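Local coordinates for GH5 (Bacteroidetes bacterium AC2a, PDB 4YHE), which probably acts as an endoglucanase of glycoside hydrolase family 5, cutting beta-linked glucose chains such as those of cellulose, at residues D25-G30 against T63-I68; M141-I146 against L157-L162; A239-D244 against F293-A298. All coordinates share one frame; numbering follows the deposited sequence.

Contact 1 of 3, residues D25-G30 against T63-I68; sequences DAHYDG and TWMGHI
Thr63 and Asp25 meet where a side-chain hydroxyl binds a main-chain carbonyl: Thr63 OG1 donates to Asp25 O over 2.6 Å. The C=O...O angle is 108° and the donor is tilted 26° from the carbonyl plane, so the hydroxyl comes in from the flank of the C=O group. Thr63 OG1 lies beside its own backbone N, anti to the carbonyl carbon, which turns it to Asp25 and sends CG2 toward His27 CB, 4.4 Å away. The same OG1 accepts from His104 N, so this buried hydroxyl ties two chain segments together; a valine here would probably leave Asp25 O and His104 N without the partner they share. The Asp25 carboxylate is held by the backbone N of Asn22 and Gln23. Both segments follow the first two strands of the (beta/alpha)8 barrel, 16-20 and 57-60, in mostly irregular chain, though residues 27-28 pair antiparallel with 31-32. Further along, Met65 runs extended through CG and SD and then bends (chi3 75°), bringing its methyl CE to 3.4 Å from His27 ND1. The sulfur stands farther off, 5.4 Å from Met65 SD to the His27 ring centroid, so the unbranched thioether reaches the imidazole mainly through its end. Ser114 OG bonds His27 ND1, which should limit rotation of the ring that Met65 meets, and also Gly30 N. Trp64 to His67 form a type II turn with Gly66 at its third position, where the positive phi suits glycine. Gly30 O lies 3.2 Å from Gly66 CA, and a beta carbon at Gly66 would collide with that oxygen; Gly30 too has backbone angles suited to glycine.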
ATOM      1  N   ASP A  25       9.045  -8.710  -0.031  1.00 15.74           N
ATOM      2  CA  ASP A  25       7.902  -9.325  -0.702  1.00 16.17           C
ATOM      3  C   ASP A  25       8.280 -10.243  -1.889  1.00 15.92           C
ATOM      4  O   ASP A  25       7.429 -10.997  -2.363  1.00 15.64           O
ATOM      5  CB  ASP A  25       6.908  -8.243  -1.169  1.00 16.28           C
ATOM      6  CG  ASP A  25       7.601  -7.020  -1.835  1.00 17.27           C
ATOM      7  OD1 ASP A  25       8.615  -6.496  -1.297  1.00 18.30           O
ATOM      8  OD2 ASP A  25       7.106  -6.551  -2.869  1.00 18.36           O
ATOM      9  N   ALA A  26       9.519 -10.149  -2.375  1.00 15.76           N
ATOM     10  CA  ALA A  26       9.958 -10.838  -3.581  1.00 15.97           C
ATOM     11  C   ALA A  26      10.034 -12.340  -3.280  1.00 16.30           C
ATOM     12  O   ALA A  26      10.435 -12.742  -2.184  1.00 16.03           O
ATOM     13  CB  ALA A  26      11.324 -10.344  -3.993  1.00 16.37           C
ATOM     14  N   HIS A  27       9.656 -13.155  -4.247  1.00 17.75           N
ATOM     15  CA  HIS A  27       9.635 -14.584  -4.039  1.00 18.08           C
ATOM     16  C   HIS A  27       9.706 -15.321  -5.361  1.00 19.53           C
ATOM     17  O   HIS A  27       9.406 -14.783  -6.413  1.00 18.96           O
ATOM     18  CB  HIS A  27       8.349 -14.983  -3.359  1.00 19.09           C
ATOM     19  CG  HIS A  27       7.137 -14.653  -4.173  1.00 19.91           C
ATOM     20  ND1 HIS A  27       6.513 -15.583  -4.974  1.00 19.63           N
ATOM     21  CD2 HIS A  27       6.462 -13.492  -4.346  1.00 19.47           C
ATOM     22  CE1 HIS A  27       5.500 -15.012  -5.602  1.00 20.34           C
ATOM     23  NE2 HIS A  27       5.447 -13.743  -5.240  1.00 20.05           N
ATOM     24  N   TYR A  28      10.111 -16.577  -5.271  1.00 20.91           N
ATOM     25  CA  TYR A  28       9.968 -17.498  -6.389  1.00 21.48           C
ATOM     26  C   TYR A  28      10.105 -18.907  -5.850  1.00 22.30           C
ATOM     27  O   TYR A  28      10.711 -19.137  -4.789  1.00 19.49           O
ATOM     28  CB  TYR A  28      10.958 -17.205  -7.516  1.00 21.53           C
ATOM     29  CG  TYR A  28      12.414 -17.140  -7.110  1.00 24.03           C
ATOM     30  CD1 TYR A  28      13.194 -18.298  -6.991  1.00 27.15           C
ATOM     31  CD2 TYR A  28      13.017 -15.922  -6.841  1.00 24.38           C
ATOM     32  CE1 TYR A  28      14.532 -18.244  -6.624  1.00 27.40           C
ATOM     33  CE2 TYR A  28      14.340 -15.850  -6.477  1.00 26.89           C
ATOM     34  CZ  TYR A  28      15.098 -17.000  -6.365  1.00 29.40           C
ATOM     35  OH  TYR A  28      16.407 -16.872  -6.004  1.00 32.94           O
ATOM     36  N   ASP A  29       9.455 -19.839  -6.551  1.00 26.09           N
ATOM     37  CA  ASP A  29       9.472 -21.266  -6.166  1.00 28.39           C
ATOM     38  C   ASP A  29       9.002 -21.477  -4.727  1.00 27.40           C
ATOM     39  O   ASP A  29       9.412 -22.419  -4.068  1.00 27.19           O
ATOM     40  CB  ASP A  29      10.875 -21.867  -6.381  1.00 30.12           C
ATOM     41  CG  ASP A  29      11.363 -21.717  -7.822  1.00 31.57           C
ATOM     42  OD1 ASP A  29      10.533 -21.693  -8.759  1.00 34.64           O
ATOM     43  OD2 ASP A  29      12.582 -21.596  -8.024  1.00 35.05           O
ATOM     44  N   GLY A  30       8.121 -20.599  -4.251  1.00 23.10           N
ATOM     45  CA  GLY A  30       7.499 -20.763  -2.943  1.00 22.31           C
ATOM     46  C   GLY A  30       8.229 -20.197  -1.742  1.00 21.54           C
ATOM     47  O   GLY A  30       7.861 -20.477  -0.594  1.00 20.82           O
ATOM     48  N   THR A  63       6.575 -10.930   2.307  1.00 14.61           N
ATOM     49  CA  THR A  63       5.944 -12.194   1.878  1.00 16.29           C
ATOM     50  C   THR A  63       6.491 -13.251   2.827  1.00 17.35           C
ATOM     51  O   THR A  63       7.713 -13.328   3.010  1.00 17.88           O
ATOM     52  CB  THR A  63       6.312 -12.513   0.444  1.00 16.02           C
ATOM     53  OG1 THR A  63       5.706 -11.571  -0.455  1.00 15.85           O
ATOM     54  CG2 THR A  63       5.857 -13.958   0.057  1.00 16.53           C
ATOM     55  N   TRP A  64       5.621 -14.042   3.451  1.00 19.12           N
ATOM     56  CA  TRP A  64       6.028 -14.962   4.526  1.00 18.83           C
ATOM     57  C   TRP A  64       6.238 -16.405   4.016  1.00 20.87           C
ATOM     58  O   TRP A  64       7.036 -17.165   4.542  1.00 20.03           O
ATOM     59  CB  TRP A  64       5.058 -14.876   5.701  1.00 18.73           C
ATOM     60  CG  TRP A  64       4.988 -13.490   6.287  1.00 18.32           C
ATOM     61  CD1 TRP A  64       4.166 -12.476   5.857  1.00 18.26           C
ATOM     62  CD2 TRP A  64       5.772 -12.925   7.363  1.00 18.41           C
ATOM     63  NE1 TRP A  64       4.382 -11.342   6.597  1.00 17.88           N
ATOM     64  CE2 TRP A  64       5.355 -11.587   7.526  1.00 17.77           C
ATOM     65  CE3 TRP A  64       6.781 -13.419   8.201  1.00 18.38           C
ATOM     66  CZ2 TRP A  64       5.896 -10.746   8.494  1.00 19.38           C
ATOM     67  CZ3 TRP A  64       7.321 -12.599   9.134  1.00 18.61           C
ATOM     68  CH2 TRP A  64       6.896 -11.251   9.271  1.00 19.38           C
ATOM     69  N   MET A  65       5.564 -16.704   2.925  1.00 22.52           N
ATOM     70  CA  MET A  65       5.653 -17.945   2.206  1.00 24.63           C
ATOM     71  C   MET A  65       7.102 -18.430   2.089  1.00 22.93           C
ATOM     72  O   MET A  65       7.970 -17.688   1.645  1.00 21.60           O
ATOM     73  CB  MET A  65       5.054 -17.624   0.825  1.00 27.50           C
ATOM     74  CG  MET A  65       4.717 -18.771  -0.061  1.00 28.44           C
ATOM     75  SD  MET A  65       3.974 -18.123  -1.562  1.00 28.67           S
ATOM     76  CE  MET A  65       5.434 -17.477  -2.361  1.00 31.18           C
ATOM     77  N   GLY A  66       7.348 -19.679   2.505  1.00 23.28           N
ATOM     78  CA  GLY A  66       8.702 -20.269   2.524  1.00 23.44           C
ATOM     79  C   GLY A  66       9.344 -20.208   3.915  1.00 23.89           C
ATOM     80  O   GLY A  66      10.322 -20.907   4.161  1.00 23.89           O
ATOM     81  N   HIS A  67       8.799 -19.378   4.813  1.00 20.99           N
ATOM     82  CA  HIS A  67       9.361 -19.169   6.149  1.00 21.81           C
ATOM     83  C   HIS A  67       8.390 -19.552   7.202  1.00 22.11           C
ATOM     84  O   HIS A  67       8.560 -19.181   8.340  1.00 23.01           O
ATOM     85  CB  HIS A  67       9.778 -17.704   6.351  1.00 21.77           C
ATOM     86  CG  HIS A  67      10.648 -17.198   5.261  1.00 22.66           C
ATOM     87  ND1 HIS A  67      11.971 -17.558   5.146  1.00 24.21           N
ATOM     88  CD2 HIS A  67      10.370 -16.430   4.187  1.00 23.09           C
ATOM     89  CE1 HIS A  67      12.477 -17.014   4.056  1.00 23.79           C
ATOM     90  NE2 HIS A  67      11.531 -16.304   3.469  1.00 24.35           N
ATOM     91  N   ILE A  68       7.372 -20.319   6.818  1.00 22.91           N
ATOM     92  CA  ILE A  68       6.299 -20.685   7.706  1.00 23.27           C
ATOM     93  C   ILE A  68       6.351 -22.207   7.877  1.00 24.86           C
ATOM     94  O   ILE A  68       6.366 -22.961   6.892  1.00 24.36           O
ATOM     95  CB  ILE A  68       4.923 -20.266   7.131  1.00 22.67           C
ATOM     96  CG1 ILE A  68       4.902 -18.764   6.792  1.00 22.97           C
ATOM     97  CG2 ILE A  68       3.824 -20.564   8.140  1.00 22.86           C
ATOM     98  CD1 ILE A  68       3.707 -18.342   5.970  1.00 23.07           C
TER

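Contact 2 of 3, residues M141-I146 against L157-L162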
ATOM      1  N   MET A 141      -2.165 -17.672  13.682  1.00 22.17           N
ATOM      2  CA  MET A 141      -0.827 -18.027  14.187  1.00 25.55           C
ATOM      3  C   MET A 141       0.266 -17.055  13.716  1.00 25.17           C
ATOM      4  O   MET A 141       1.192 -16.702  14.475  1.00 25.05           O
ATOM      5  CB  MET A 141      -0.489 -19.460  13.760  1.00 27.20           C
ATOM      6  CG  MET A 141      -1.378 -20.517  14.420  1.00 30.19           C
ATOM      7  SD  MET A 141      -1.303 -20.490  16.236  1.00 34.70           S
ATOM      8  CE  MET A 141      -2.579 -19.371  16.777  1.00 38.08           C
ATOM      9  N   ILE A 142       0.146 -16.599  12.468  1.00 22.79           N
ATOM     10  CA  ILE A 142       1.119 -15.695  11.924  1.00 22.60           C
ATOM     11  C   ILE A 142       1.049 -14.340  12.600  1.00 21.10           C
ATOM     12  O   ILE A 142       2.071 -13.834  13.106  1.00 21.20           O
ATOM     13  CB  ILE A 142       1.007 -15.570  10.385  1.00 23.33           C
ATOM     14  CG1 ILE A 142       1.452 -16.879   9.741  1.00 24.91           C
ATOM     15  CG2 ILE A 142       1.868 -14.405   9.892  1.00 24.10           C
ATOM     16  CD1 ILE A 142       1.305 -16.889   8.241  1.00 25.18           C
ATOM     17  N   TRP A 143      -0.135 -13.749  12.648  1.00 20.56           N
ATOM     18  CA  TRP A 143      -0.274 -12.452  13.280  1.00 19.26           C
ATOM     19  C   TRP A 143       0.020 -12.474  14.795  1.00 21.14           C
ATOM     20  O   TRP A 143       0.524 -11.498  15.351  1.00 19.61           O
ATOM     21  CB  TRP A 143      -1.640 -11.808  12.950  1.00 20.00           C
ATOM     22  CG  TRP A 143      -1.582 -11.045  11.655  1.00 19.08           C
ATOM     23  CD1 TRP A 143      -2.292 -11.293  10.509  1.00 17.81           C
ATOM     24  CD2 TRP A 143      -0.750  -9.921  11.370  1.00 18.29           C
ATOM     25  NE1 TRP A 143      -1.992 -10.380   9.563  1.00 18.26           N
ATOM     26  CE2 TRP A 143      -1.016  -9.542  10.034  1.00 18.28           C
ATOM     27  CE3 TRP A 143       0.214  -9.215  12.099  1.00 18.73           C
ATOM     28  CZ2 TRP A 143      -0.348  -8.493   9.402  1.00 18.71           C
ATOM     29  CZ3 TRP A 143       0.856  -8.132  11.485  1.00 18.96           C
ATOM     30  CH2 TRP A 143       0.573  -7.784  10.138  1.00 18.51           C
ATOM     31  N   LEU A 144      -0.287 -13.580  15.454  1.00 22.38           N
ATOM     32  CA  LEU A 144       0.086 -13.721  16.858  1.00 25.07           C
ATOM     33  C   LEU A 144       1.603 -13.615  17.037  1.00 24.25           C
ATOM     34  O   LEU A 144       2.068 -12.903  17.915  1.00 25.24           O
ATOM     35  CB  LEU A 144      -0.399 -15.060  17.398  1.00 27.00           C
ATOM     36  CG  LEU A 144      -1.815 -15.135  17.950  1.00 29.83           C
ATOM     37  CD1 LEU A 144      -2.119 -16.583  18.334  1.00 30.98           C
ATOM     38  CD2 LEU A 144      -1.984 -14.215  19.162  1.00 28.38           C
ATOM     39  N   GLN A 145       2.360 -14.308  16.184  1.00 24.49           N
ATOM     40  CA  GLN A 145       3.828 -14.303  16.273  1.00 23.51           C
ATOM     41  C   GLN A 145       4.398 -12.942  15.978  1.00 23.57           C
ATOM     42  O   GLN A 145       5.291 -12.455  16.696  1.00 21.47           O
ATOM     43  CB  GLN A 145       4.423 -15.340  15.322  1.00 24.03           C
ATOM     44  CG  GLN A 145       4.193 -16.764  15.774  1.00 24.95           C
ATOM     45  CD  GLN A 145       4.608 -17.775  14.742  1.00 25.50           C
ATOM     46  OE1 GLN A 145       5.799 -18.081  14.601  1.00 27.10           O
ATOM     47  NE2 GLN A 145       3.638 -18.317  14.016  1.00 26.74           N
ATOM     48  N   ILE A 146       3.878 -12.311  14.914  1.00 21.23           N
ATOM     49  CA  ILE A 146       4.319 -11.008  14.541  1.00 20.67           C
ATOM     50  C   ILE A 146       4.062 -10.031  15.662  1.00 20.17           C
ATOM     51  O   ILE A 146       4.940  -9.261  16.018  1.00 20.65           O
ATOM     52  CB  ILE A 146       3.654 -10.496  13.235  1.00 20.00           C
ATOM     53  CG1 ILE A 146       4.114 -11.340  12.050  1.00 21.03           C
ATOM     54  CG2 ILE A 146       3.985  -9.037  13.010  1.00 19.68           C
ATOM     55  CD1 ILE A 146       3.320 -11.141  10.773  1.00 20.01           C
ATOM     56  N   LEU A 157       4.587   1.979  14.757  1.00 18.57           N
ATOM     57  CA  LEU A 157       4.547   0.718  13.985  1.00 18.39           C
ATOM     58  C   LEU A 157       3.083   0.311  13.731  1.00 18.40           C
ATOM     59  O   LEU A 157       2.334   0.063  14.671  1.00 20.22           O
ATOM     60  CB  LEU A 157       5.285  -0.401  14.718  1.00 18.16           C
ATOM     61  CG  LEU A 157       5.277  -1.800  14.071  1.00 18.89           C
ATOM     62  CD1 LEU A 157       5.882  -1.728  12.677  1.00 18.70           C
ATOM     63  CD2 LEU A 157       6.008  -2.820  14.912  1.00 19.35           C
ATOM     64  N   VAL A 158       2.706   0.261  12.448  1.00 18.35           N
ATOM     65  CA  VAL A 158       1.358  -0.078  11.983  1.00 16.46           C
ATOM     66  C   VAL A 158       1.378  -1.476  11.375  1.00 15.89           C
ATOM     67  O   VAL A 158       2.317  -1.824  10.655  1.00 15.50           O
ATOM     68  CB  VAL A 158       0.898   0.910  10.886  1.00 17.28           C
ATOM     69  CG1 VAL A 158      -0.468   0.529  10.310  1.00 17.57           C
ATOM     70  CG2 VAL A 158       0.882   2.360  11.371  1.00 17.41           C
ATOM     71  N   PHE A 159       0.383  -2.285  11.696  1.00 15.52           N
ATOM     72  CA  PHE A 159       0.213  -3.572  11.046  1.00 16.71           C
ATOM     73  C   PHE A 159      -0.888  -3.436   9.989  1.00 16.75           C
ATOM     74  O   PHE A 159      -1.983  -2.944  10.296  1.00 17.75           O
ATOM     75  CB  PHE A 159      -0.223  -4.664  12.021  1.00 17.99           C
ATOM     76  CG  PHE A 159       0.805  -5.054  13.048  1.00 18.78           C
ATOM     77  CD1 PHE A 159       2.120  -4.655  12.961  1.00 18.91           C
ATOM     78  CD2 PHE A 159       0.434  -5.868  14.105  1.00 19.77           C
ATOM     79  CE1 PHE A 159       3.033  -5.035  13.924  1.00 19.52           C
ATOM     80  CE2 PHE A 159       1.341  -6.267  15.076  1.00 20.43           C
ATOM     81  CZ  PHE A 159       2.646  -5.847  14.983  1.00 21.40           C
ATOM     82  N   GLU A 160      -0.604  -3.893   8.771  1.00 15.41           N
ATOM     83  CA  GLU A 160      -1.589  -3.964   7.704  1.00 15.18           C
ATOM     84  C   GLU A 160      -1.899  -5.447   7.481  1.00 15.24           C
ATOM     85  O   GLU A 160      -0.989  -6.231   7.220  1.00 15.99           O
ATOM     86  CB  GLU A 160      -1.029  -3.297   6.471  1.00 15.34           C
ATOM     87  CG  GLU A 160      -1.883  -3.385   5.220  1.00 15.79           C
ATOM     88  CD  GLU A 160      -1.128  -2.821   4.030  1.00 16.45           C
ATOM     89  OE1 GLU A 160      -0.944  -1.570   3.938  1.00 16.41           O
ATOM     90  OE2 GLU A 160      -0.681  -3.657   3.214  1.00 17.84           O
ATOM     91  N   THR A 161      -3.167  -5.819   7.626  1.00 14.96           N
ATOM     92  CA  THR A 161      -3.543  -7.220   7.800  1.00 15.88           C
ATOM     93  C   THR A 161      -3.189  -8.123   6.633  1.00 17.41           C
ATOM     94  O   THR A 161      -2.768  -9.275   6.841  1.00 19.42           O
ATOM     95  CB  THR A 161      -5.050  -7.386   8.075  1.00 16.49           C
ATOM     96  OG1 THR A 161      -5.830  -6.715   7.082  1.00 17.10           O
ATOM     97  CG2 THR A 161      -5.398  -6.819   9.418  1.00 16.71           C
ATOM     98  N   LEU A 162      -3.446  -7.613   5.433  1.00 16.24           N
ATOM     99  CA  LEU A 162      -3.374  -8.340   4.176  1.00 18.88           C
ATOM    100  C   LEU A 162      -3.050  -7.321   3.093  1.00 17.32           C
ATOM    101  O   LEU A 162      -3.127  -6.117   3.336  1.00 17.09           O
ATOM    102  CB  LEU A 162      -4.728  -8.951   3.833  1.00 20.36           C
ATOM    103  CG  LEU A 162      -5.367  -9.819   4.906  1.00 21.25           C
ATOM    104  CD1 LEU A 162      -6.805 -10.134   4.538  1.00 23.09           C
ATOM    105  CD2 LEU A 162      -4.571 -11.102   4.992  1.00 23.67           C
TER
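The six-membered ring of Trp143 leans over Phe159 with the two planes 33° apart and the ring centroids 5.0 Å from each other. Trp143 CZ3 does the touching: it sits over one face of the phenyl ring, offset toward the rim, 3.5 Å from Phe159 CG. Ile146 covers the same face farther out, its CG2 4.0 Å from Phe159 CZ. The bond from Phe159 CA to CB is directed at the helix, and CG, beside the backbone N (chi1 -68°), lays the ring against Trp143 CZ3. Ile146 CD1 also lies over a face of the indole, so the three side chains interlock.

Helix 129-149 packs outside strand 157-160, the fourth of the (beta/alpha)8 barrel; the short segments run antiparallel, their axes 11.4 Å apart, a gap that these large side chains fill. Ile100 of the neighbouring strand and Cys193 and Ile197 of helix 181-199 enclose the group. Glu160 starts away from the helix, and its carboxylate is bound by Arg59, Asn101 and Tyr292.

The edge of the indole serves the strand end. Trp143 NE1 donates to Thr161 O at 3.0 Å, in both the ring plane and the carbonyl plane and on a lone pair, while Trp143 CZ2 lies 3.2 Å from Glu160 O. Tryptophan thus gives an apolar surface to Phe159 while its N-H and the Thr161 carbonyl satisfy each other in a buried place.

Contact 3 of 3, residues A239-D244 against F293-A298; sequences AVHSYD and FGEFGA
One face of the His241 ring carries Glu295, whose CD lies 3.2 Å above the imidazole plane with the carboxylate turned only 23° from it; nearer the backbone, Glu295 CG makes a CH-pi contact with the same ring. The edge of the Tyr243 ring receives that carboxylate, Glu295 OE1 lying near the plane of the phenol. Phe293 has Val240 CG2 over one face, 3.6 Å from the ring centroid, and the main chain of His241 at its edge.

Apart from Tyr243, which follows the first strand, these residues belong to the parallel neighbours 236-242 and 291-296, the sixth and seventh strands of the (beta/alpha)8 barrel. Family 5 enzymes carry their nucleophile at the end of the seventh strand, and Glu295 is placed consistently with that role; Arg59 forms a salt bridge with its OE2, and Glu164 bonds His241 ND1. Val240, Ser242, Phe293 and Phe296 occupy the other side of the sheet, where helices 270-285 and 304-323 cover the aromatic rings.

Between the strands, Ser242 N donates to Glu295 O at 3.0 Å with an angle of 159°. Gly294 suits its place because a beta carbon would press against His241 NE2. At the strand's last residue, Ser242 OG accepts from Asp244 N in an ST turn and donates to Asp244 OD2. The phenol adds a short side-chain bond: Tyr243 OH donates to Glu295 OE1 at 2.6 Å, on the anti side and 25° out of the carboxylate plane.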
ATOM      1  N   ALA A 239      -6.972   0.794   4.208  1.00 14.85           N
ATOM      2  CA  ALA A 239      -5.887   0.772   3.227  1.00 14.87           C
ATOM      3  C   ALA A 239      -6.475   0.616   1.846  1.00 14.29           C
ATOM      4  O   ALA A 239      -7.284  -0.293   1.619  1.00 15.34           O
ATOM      5  CB  ALA A 239      -4.976  -0.407   3.502  1.00 15.21           C
ATOM      6  N   VAL A 240      -5.993   1.416   0.906  1.00 14.34           N
ATOM      7  CA  VAL A 240      -6.361   1.280  -0.504  1.00 13.67           C
ATOM      8  C   VAL A 240      -5.121   1.437  -1.394  1.00 14.36           C
ATOM      9  O   VAL A 240      -4.075   1.976  -0.955  1.00 14.24           O
ATOM     10  CB  VAL A 240      -7.451   2.310  -0.913  1.00 13.95           C
ATOM     11  CG1 VAL A 240      -8.805   1.973  -0.314  1.00 14.31           C
ATOM     12  CG2 VAL A 240      -7.087   3.719  -0.480  1.00 14.47           C
ATOM     13  N   HIS A 241      -5.239   0.989  -2.649  1.00 14.21           N
ATOM     14  CA  HIS A 241      -4.175   1.195  -3.628  1.00 14.56           C
ATOM     15  C   HIS A 241      -4.750   1.913  -4.834  1.00 15.63           C
ATOM     16  O   HIS A 241      -5.899   1.683  -5.215  1.00 14.72           O
ATOM     17  CB  HIS A 241      -3.534  -0.115  -4.107  1.00 14.71           C
ATOM     18  CG  HIS A 241      -2.833  -0.881  -3.036  1.00 14.29           C
ATOM     19  ND1 HIS A 241      -2.293  -2.124  -3.259  1.00 14.91           N
ATOM     20  CD2 HIS A 241      -2.634  -0.617  -1.729  1.00 14.93           C
ATOM     21  CE1 HIS A 241      -1.760  -2.578  -2.142  1.00 15.24           C
ATOM     22  NE2 HIS A 241      -1.956  -1.679  -1.193  1.00 15.13           N
ATOM     23  N   SER A 242      -3.952   2.797  -5.432  1.00 14.68           N
ATOM     24  CA  SER A 242      -4.306   3.347  -6.750  1.00 15.16           C
ATOM     25  C   SER A 242      -3.158   3.561  -7.709  1.00 15.09           C
ATOM     26  O   SER A 242      -2.194   4.303  -7.428  1.00 13.81           O
ATOM     27  CB  SER A 242      -5.105   4.654  -6.632  1.00 15.49           C
ATOM     28  OG  SER A 242      -5.438   5.136  -7.927  1.00 16.30           O
ATOM     29  N   TYR A 243      -3.296   2.914  -8.863  1.00 14.17           N
ATOM     30  CA  TYR A 243      -2.479   3.176 -10.057  1.00 14.38           C
ATOM     31  C   TYR A 243      -3.383   3.691 -11.216  1.00 15.74           C
ATOM     32  O   TYR A 243      -3.179   3.384 -12.403  1.00 16.28           O
ATOM     33  CB  TYR A 243      -1.717   1.931 -10.454  1.00 14.15           C
ATOM     34  CG  TYR A 243      -0.819   1.393  -9.379  1.00 13.88           C
ATOM     35  CD1 TYR A 243       0.493   1.826  -9.268  1.00 14.04           C
ATOM     36  CD2 TYR A 243      -1.281   0.451  -8.453  1.00 14.31           C
ATOM     37  CE1 TYR A 243       1.347   1.330  -8.288  1.00 14.63           C
ATOM     38  CE2 TYR A 243      -0.435  -0.053  -7.469  1.00 14.47           C
ATOM     39  CZ  TYR A 243       0.864   0.411  -7.380  1.00 13.52           C
ATOM     40  OH  TYR A 243       1.721  -0.088  -6.453  1.00 14.63           O
ATOM     41  N   ASP A 244      -4.344   4.535 -10.856  1.00 16.14           N
ATOM     42  CA  ASP A 244      -5.394   4.977 -11.773  1.00 16.80           C
ATOM     43  C   ASP A 244      -5.007   6.243 -12.536  1.00 16.75           C
ATOM     44  O   ASP A 244      -4.397   7.149 -11.938  1.00 17.98           O
ATOM     45  CB  ASP A 244      -6.694   5.265 -11.000  1.00 18.00           C
ATOM     46  CG  ASP A 244      -7.265   4.040 -10.288  1.00 20.84           C
ATOM     47  OD1 ASP A 244      -7.360   2.973 -10.907  1.00 22.92           O
ATOM     48  OD2 ASP A 244      -7.606   4.145  -9.079  1.00 21.53           O
ATOM     49  N   PHE A 293      -3.374   5.421   1.256  1.00 14.66           N
ATOM     50  CA  PHE A 293      -2.928   4.681   0.098  1.00 14.52           C
ATOM     51  C   PHE A 293      -1.660   3.911   0.483  1.00 13.81           C
ATOM     52  O   PHE A 293      -0.575   4.473   0.557  1.00 14.22           O
ATOM     53  CB  PHE A 293      -2.767   5.583  -1.135  1.00 14.67           C
ATOM     54  CG  PHE A 293      -4.082   5.980  -1.756  1.00 14.62           C
ATOM     55  CD1 PHE A 293      -4.753   7.113  -1.316  1.00 14.64           C
ATOM     56  CD2 PHE A 293      -4.675   5.192  -2.750  1.00 14.83           C
ATOM     57  CE1 PHE A 293      -5.978   7.467  -1.864  1.00 15.31           C
ATOM     58  CE2 PHE A 293      -5.923   5.508  -3.274  1.00 14.77           C
ATOM     59  CZ  PHE A 293      -6.587   6.660  -2.825  1.00 14.92           C
ATOM     60  N   GLY A 294      -1.820   2.599   0.703  1.00 13.04           N
ATOM     61  CA  GLY A 294      -0.693   1.701   0.896  1.00 13.06           C
ATOM     62  C   GLY A 294       0.268   1.712  -0.278  1.00 12.52           C
ATOM     63  O   GLY A 294       1.465   1.522  -0.103  1.00 12.15           O
ATOM     64  N   GLU A 295      -0.286   1.898  -1.472  1.00 11.73           N
ATOM     65  CA  GLU A 295       0.459   2.039  -2.710  1.00 12.44           C
ATOM     66  C   GLU A 295      -0.193   3.011  -3.629  1.00 12.42           C
ATOM     67  O   GLU A 295      -1.421   2.971  -3.807  1.00 12.48           O
ATOM     68  CB  GLU A 295       0.525   0.703  -3.463  1.00 12.22           C
ATOM     69  CG  GLU A 295       1.202  -0.388  -2.701  1.00 12.90           C
ATOM     70  CD  GLU A 295       1.175  -1.751  -3.413  1.00 13.62           C
ATOM     71  OE1 GLU A 295       1.002  -1.787  -4.640  1.00 13.88           O
ATOM     72  OE2 GLU A 295       1.342  -2.749  -2.707  1.00 13.53           O
ATOM     73  N   PHE A 296       0.604   3.913  -4.207  1.00 13.21           N
ATOM     74  CA  PHE A 296       0.187   4.655  -5.389  1.00 13.41           C
ATOM     75  C   PHE A 296       1.386   4.896  -6.251  1.00 13.61           C
ATOM     76  O   PHE A 296       2.523   4.789  -5.809  1.00 13.41           O
ATOM     77  CB  PHE A 296      -0.536   5.992  -5.051  1.00 13.63           C
ATOM     78  CG  PHE A 296       0.418   7.115  -4.704  1.00 13.48           C
ATOM     79  CD1 PHE A 296       1.043   7.131  -3.466  1.00 13.58           C
ATOM     80  CD2 PHE A 296       0.728   8.097  -5.627  1.00 14.28           C
ATOM     81  CE1 PHE A 296       1.941   8.151  -3.123  1.00 13.74           C
ATOM     82  CE2 PHE A 296       1.626   9.137  -5.303  1.00 14.43           C
ATOM     83  CZ  PHE A 296       2.238   9.151  -4.044  1.00 14.73           C
ATOM     84  N   GLY A 297       1.138   5.240  -7.492  1.00 13.50           N
ATOM     85  CA  GLY A 297       2.209   5.719  -8.329  1.00 13.67           C
ATOM     86  C   GLY A 297       1.887   5.698  -9.792  1.00 13.60           C
ATOM     87  O   GLY A 297       0.788   5.301 -10.205  1.00 14.60           O
ATOM     88  N   ALA A 298       2.873   6.138 -10.551  1.00 13.14           N
ATOM     89  CA  ALA A 298       2.871   6.143 -12.002  1.00 13.52           C
ATOM     90  C   ALA A 298       4.308   5.932 -12.440  1.00 13.95           C
ATOM     91  O   ALA A 298       5.261   6.551 -11.882  1.00 14.03           O
ATOM     92  CB  ALA A 298       2.352   7.470 -12.551  1.00 13.30           C
TER

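The three contacts follow one another along the chain, and all belong to one (beta/alpha)8 barrel. Contact 1 joins loops after the first two strands, contact 2 seats helix 129-149 against the fourth strand, and contact 3 pairs the sixth and seventh. Contacts 1 and 2, with centres about 16 Å apart, touch where Trp64 meets Ile146 and Ile68 meets Ile142. Contacts 2 and 3 lie about 21 Å apart between centres but share the barrel sheet, and Glu160 packs on Ala239. Contacts 1 and 3 do not touch; their centres are about 23 Å apart and their nearest atoms about 7 Å. Arg59, on the second strand, bridges to both Glu160 and Glu295, linking contacts 2 and 3 near the probable active site.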